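Local coordinates for protein putative transcriptional regulator (Bacillus cytotoxicus NVH 391-98, PDB 3K4H) that probably acts as a LacI-family transcriptional regulator whose sensor module binds glucose-containing sugar in the cleft between its two lobes, at residues A[23-26]-A[27-30]; A[247-250]-A[251-254]. All coordinates share one frame; numbering follows the deposited sequence.

Contact 1. Residues A[23-26]-A[27-30]; sequences FQNP and FFPE. With GLC (alpha-D-glucopyranose), chain C; GLC (alpha-D-glucopyranose), chain B.
Asn-25 and Phe-27 form a local cap at the start of helix 27-41, where the loop after helix 19-22 turns into the sugar pocket. The amide oxygen Asn-25 OD1 accepts from Phe-27 N at 2.8 Å, a nearly straight bond (166° at the hydrogen). With CG anti to its own backbone N (chi1 -174°), the asparagine reaches forward over the turn to this first-turn N-H. Its backbone oxygen takes the next one: Phe-28 N lies 3.2 Å from Asn-25 O, above the carbonyl plane. Pro-26 suits the first position of the turn because its ring fixes phi, and Pro-29, which has no N-H to offer, puts CD 3.3 Å from Asn-25 O.

The cap leaves the other amide end, Asn-25 ND2, for Asp-200, which also bonds the glucose. Phe-27 and Phe-28 contribute an aromatic part of the pocket wall. Over one face of the Phe-27 ring sits C4 of the chain C glucose, 3.8 Å above the plane, a CH-pi type stacking; the CZ end of the same ring also reaches the chain B glucose obliquely. Phe-28 brings CE1 to 3.5 Å from O2 of the chain C glucose. An aromatic ring stacked on a sugar by CH-pi contact is a common feature of sugar sites; here it stands at a capped helix start lining the cleft of a periplasmic-binding-protein-like fold.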
loop_
_atom_site.group_PDB
_atom_site.type_symbol
_atom_site.label_atom_id
_atom_site.label_comp_id
_atom_site.label_asym_id
_atom_site.label_seq_id
_atom_site.Cartn_x
_atom_site.Cartn_y
_atom_site.Cartn_z
ATOM N N PHE A 23 19.567 -17.240 -8.775
ATOM C CA PHE A 23 20.238 -16.453 -9.781
ATOM C C PHE A 23 19.819 -16.860 -11.169
ATOM O O PHE A 23 20.245 -16.276 -12.162
ATOM C CB PHE A 23 21.746 -16.572 -9.585
ATOM C CG PHE A 23 22.305 -15.566 -8.608
ATOM C CD1 PHE A 23 23.582 -15.061 -8.761
ATOM C CD2 PHE A 23 21.534 -15.091 -7.550
ATOM C CE1 PHE A 23 24.067 -14.106 -7.863
ATOM C CE2 PHE A 23 22.027 -14.148 -6.666
ATOM C CZ PHE A 23 23.276 -13.659 -6.819
ATOM N N GLN A 24 18.973 -17.875 -11.240
ATOM C CA GLN A 24 18.432 -18.320 -12.506
ATOM C C GLN A 24 17.191 -17.507 -12.760
ATOM O O GLN A 24 16.658 -17.500 -13.871
ATOM C CB GLN A 24 18.055 -19.779 -12.435
ATOM C CG GLN A 24 19.122 -20.694 -12.811
ATOM C CD GLN A 24 18.856 -22.099 -12.318
ATOM O OE1 GLN A 24 19.427 -23.066 -12.828
ATOM N NE2 GLN A 24 18.001 -22.223 -11.312
ATOM N N ASN A 25 16.713 -16.855 -11.711
ATOM C CA ASN A 25 15.564 -15.993 -11.826
ATOM C C ASN A 25 16.010 -14.547 -11.933
ATOM O O ASN A 25 16.677 -14.049 -11.037
ATOM C CB ASN A 25 14.615 -16.181 -10.642
ATOM C CG ASN A 25 13.351 -15.389 -10.817
ATOM O OD1 ASN A 25 13.386 -14.309 -11.392
ATOM N ND2 ASN A 25 12.234 -15.918 -10.366
ATOM N N PRO A 26 15.648 -13.846 -13.022
ATOM C CA PRO A 26 16.313 -12.521 -13.092
ATOM C C PRO A 26 15.830 -11.538 -12.042
ATOM O O PRO A 26 16.443 -10.485 -11.897
ATOM C CB PRO A 26 16.040 -12.023 -14.512
ATOM C CG PRO A 26 14.944 -12.877 -15.030
ATOM C CD PRO A 26 14.876 -14.166 -14.236
ATOM N N PHE A 27 14.779 -11.872 -11.288
ATOM C CA PHE A 27 14.406 -10.993 -10.184
ATOM C C PHE A 27 15.595 -10.666 -9.243
ATOM O O PHE A 27 15.782 -9.495 -8.809
ATOM C CB PHE A 27 13.247 -11.544 -9.360
ATOM C CG PHE A 27 12.868 -10.661 -8.205
ATOM C CD1 PHE A 27 11.966 -9.621 -8.375
ATOM C CD2 PHE A 27 13.452 -10.832 -6.959
ATOM C CE1 PHE A 27 11.638 -8.761 -7.314
ATOM C CE2 PHE A 27 13.133 -9.968 -5.892
ATOM C CZ PHE A 27 12.219 -8.934 -6.081
ATOM N N PHE A 28 16.381 -11.688 -8.921
ATOM C CA PHE A 28 17.386 -11.561 -7.882
ATOM C C PHE A 28 18.636 -10.733 -8.181
ATOM O O PHE A 28 19.004 -9.894 -7.352
ATOM C CB PHE A 28 17.670 -12.902 -7.241
ATOM C CG PHE A 28 16.463 -13.473 -6.590
ATOM C CD1 PHE A 28 15.685 -14.434 -7.241
ATOM C CD2 PHE A 28 16.032 -12.988 -5.352
ATOM C CE1 PHE A 28 14.513 -14.935 -6.642
ATOM C CE2 PHE A 28 14.878 -13.490 -4.742
ATOM C CZ PHE A 28 14.111 -14.455 -5.395
ATOM N N PRO A 29 19.275 -10.919 -9.356
ATOM C CA PRO A 29 20.441 -10.056 -9.609
ATOM C C PRO A 29 20.023 -8.593 -9.654
ATOM O O PRO A 29 20.831 -7.713 -9.330
ATOM C CB PRO A 29 20.922 -10.509 -10.980
ATOM C CG PRO A 29 20.472 -11.935 -11.045
ATOM C CD PRO A 29 19.149 -11.988 -10.366
ATOM N N GLU A 30 18.775 -8.325 -10.046
ATOM C CA GLU A 30 18.318 -6.956 -10.105
ATOM C C GLU A 30 18.045 -6.397 -8.697
ATOM O O GLU A 30 18.374 -5.238 -8.425
ATOM C CB GLU A 30 17.088 -6.859 -10.992
ATOM C CG GLU A 30 16.634 -5.475 -11.304
ATOM C CD GLU A 30 17.594 -4.717 -12.202
ATOM O OE1 GLU A 30 18.691 -5.238 -12.554
ATOM O OE2 GLU A 30 17.236 -3.574 -12.554
HETATM C C1 GLC C . 9.941 -13.878 -8.390
HETATM C C2 GLC C . 10.729 -14.041 -7.100
HETATM C C3 GLC C . 9.914 -13.526 -5.935
HETATM C C4 GLC C . 9.667 -12.055 -6.219
HETATM C C5 GLC C . 8.747 -11.937 -7.435
HETATM C C6 GLC C . 8.545 -10.457 -7.811
HETATM O O1 GLC C . 8.955 -14.876 -8.450
HETATM O O2 GLC C . 11.008 -15.405 -6.895
HETATM O O3 GLC C . 10.611 -13.751 -4.725
HETATM O O4 GLC C . 9.080 -11.398 -5.118
HETATM O O5 GLC C . 9.294 -12.623 -8.547
HETATM O O6 GLC C . 7.300 -10.218 -8.428
HETATM C C1 GLC B . 9.847 -10.413 -4.436
HETATM C C2 GLC B . 9.777 -10.766 -2.965
HETATM C C3 GLC B . 8.313 -10.687 -2.566
HETATM C C4 GLC B . 7.753 -9.278 -2.835
HETATM C C5 GLC B . 8.016 -8.864 -4.264
HETATM C C6 GLC B . 7.609 -7.421 -4.436
HETATM O O2 GLC B . 10.260 -12.078 -2.792
HETATM O O3 GLC B . 8.227 -11.129 -1.230
HETATM O O4 GLC B . 6.362 -9.257 -2.782
HETATM O O5 GLC B . 9.375 -9.085 -4.626
HETATM O O6 GLC B . 6.461 -7.437 -5.241
#

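Contact 2. Residues A[247-250]-A[251-254]; sequences IYQL and GYEA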
loop_
_atom_site.group_PDB
_atom_site.type_symbol
_atom_site.label_atom_id
_atom_site.label_comp_id
_atom_site.label_asym_id
_atom_site.label_seq_id
_atom_site.Cartn_x
_atom_site.Cartn_y
_atom_site.Cartn_z
ATOM N N ILE A 247 12.006 -3.629 -9.619
ATOM C CA ILE A 247 12.810 -4.498 -8.803
ATOM C C ILE A 247 13.967 -3.752 -8.145
ATOM O O ILE A 247 14.235 -3.930 -6.942
ATOM C CB ILE A 247 13.350 -5.670 -9.635
ATOM C CG1 ILE A 247 12.204 -6.518 -10.199
ATOM C CG2 ILE A 247 14.262 -6.564 -8.791
ATOM C CD1 ILE A 247 12.446 -7.018 -11.603
ATOM N N TYR A 248 14.654 -2.925 -8.922
ATOM C CA TYR A 248 15.839 -2.247 -8.448
ATOM C C TYR A 248 15.478 -1.392 -7.236
ATOM O O TYR A 248 16.180 -1.390 -6.224
ATOM C CB TYR A 248 16.393 -1.374 -9.576
ATOM C CG TYR A 248 17.515 -0.442 -9.194
ATOM C CD1 TYR A 248 18.840 -0.817 -9.388
ATOM C CD2 TYR A 248 17.260 0.815 -8.634
ATOM C CE1 TYR A 248 19.891 0.040 -9.052
ATOM C CE2 TYR A 248 18.293 1.679 -8.287
ATOM C CZ TYR A 248 19.606 1.278 -8.511
ATOM O OH TYR A 248 20.660 2.086 -8.173
ATOM N N GLN A 249 14.382 -0.648 -7.347
ATOM C CA GLN A 249 14.014 0.295 -6.305
ATOM C C GLN A 249 13.558 -0.481 -5.060
ATOM O O GLN A 249 13.815 -0.035 -3.933
ATOM C CB GLN A 249 12.964 1.286 -6.801
ATOM C CG GLN A 249 13.189 2.710 -6.306
ATOM C CD GLN A 249 14.528 3.370 -6.771
ATOM O OE1 GLN A 249 14.859 3.394 -7.971
ATOM N NE2 GLN A 249 15.265 3.950 -5.811
ATOM N N LEU A 250 12.952 -1.658 -5.263
ATOM C CA LEU A 250 12.625 -2.535 -4.155
ATOM C C LEU A 250 13.899 -2.802 -3.377
ATOM O O LEU A 250 13.893 -2.738 -2.166
ATOM C CB LEU A 250 12.020 -3.868 -4.630
ATOM C CG LEU A 250 10.601 -3.957 -5.212
ATOM C CD1 LEU A 250 10.333 -5.406 -5.624
ATOM C CD2 LEU A 250 9.503 -3.462 -4.259
ATOM N N GLY A 251 14.992 -3.080 -4.084
ATOM C CA GLY A 251 16.260 -3.453 -3.464
ATOM C C GLY A 251 16.895 -2.283 -2.753
ATOM O O GLY A 251 17.321 -2.395 -1.603
ATOM N N TYR A 252 16.913 -1.147 -3.438
ATOM C CA TYR A 252 17.617 0.025 -2.987
ATOM C C TYR A 252 16.941 0.488 -1.720
ATOM O O TYR A 252 17.577 0.669 -0.676
ATOM C CB TYR A 252 17.479 1.081 -4.056
ATOM C CG TYR A 252 18.259 2.344 -3.825
ATOM C CD1 TYR A 252 19.505 2.520 -4.419
ATOM C CD2 TYR A 252 17.747 3.382 -3.045
ATOM C CE1 TYR A 252 20.234 3.694 -4.237
ATOM C CE2 TYR A 252 18.480 4.550 -2.842
ATOM C CZ TYR A 252 19.716 4.694 -3.453
ATOM O OH TYR A 252 20.451 5.836 -3.308
ATOM N N GLU A 253 15.629 0.647 -1.822
ATOM C CA GLU A 253 14.827 1.040 -0.704
ATOM C C GLU A 253 14.867 0.023 0.459
ATOM O O GLU A 253 14.898 0.426 1.619
ATOM C CB GLU A 253 13.403 1.371 -1.160
ATOM C CG GLU A 253 12.880 2.659 -0.494
ATOM C CD GLU A 253 13.581 3.915 -0.985
ATOM O OE1 GLU A 253 13.861 4.004 -2.196
ATOM O OE2 GLU A 253 13.851 4.823 -0.171
ATOM N N ALA A 254 14.918 -1.276 0.174
ATOM C CA ALA A 254 15.060 -2.228 1.281
ATOM C C ALA A 254 16.334 -1.952 2.084
ATOM O O ALA A 254 16.259 -1.790 3.301
ATOM C CB ALA A 254 15.020 -3.614 0.819
#
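Tyr-248 and Tyr-252, one turn apart on helix 247-264, lie side by side and point the same way, with Tyr-248 CE2 4.1 Å from Tyr-252 CD1. Both side chains leave the helix with CG anti to the backbone N, which carries the two rings along the same flank; the contact is oblique rather than a stack. Gln-249 bends at chi2 (62°) and brings NE2 to 3.8 Å from CD2 of Tyr-252, with the amide and ring planes 48° apart. Amide and tyrosine approach from the same side of the Tyr-252 ring, one near CD2 and the other near CD1. Tyr-252 is therefore touched both by a ring and by an amide, a mixed setting that suits a tyrosine on a partly exposed helix flank.

Beneath these side chains runs the i to i+4 backbone bonding of an alpha helix. Tyr-252 N donates to Tyr-248 O at 2.9 Å, Glu-253 N to Gln-249 O at 2.9 Å, and Ala-254 N to Leu-250 O, so the spacing of the tyrosines is set by the helix itself. Leu-250 turns its CD1 branch to the chain B glucose and also packs on Asn-113 and Ile-274.

Further out, Tyr-248 OH is hydrogen-bonded to Ser-37 and the Tyr-252 ring meets Phe-38 edge-to-face, tying this flank to helix 27-41. Glu-253 OE2 makes a salt bridge with Lys-270 of the second subunit, which should favour its charged form, and Gln-249 packs on Thr-268 of that subunit. Here an alpha helix of the periplasmic-binding-protein-like fold borders the sugar cleft and helix 27-41, while Gln-249 and Glu-253 face the second subunit.

In the fold
Contact 1 and contact 2 have centres 13 Å apart: contact 1 is the capped start of helix 27-41, contact 2 the first two turns of helix 247-264, and the two helices meet beside the bound glucose units. The join is made by packing. Ile-247 CG2 rests against the backbone oxygen of Phe-27 and lies 3.6 Å from Glu-30 CB. Nearer the sugar, Leu-250 CD1 comes to 4.0 Å from Phe-27 CE1. Glu-30, held by Arg-33, also packs against Tyr-248. Phe-27 and Leu-250 thus border the sugar cleft together, one from each helix.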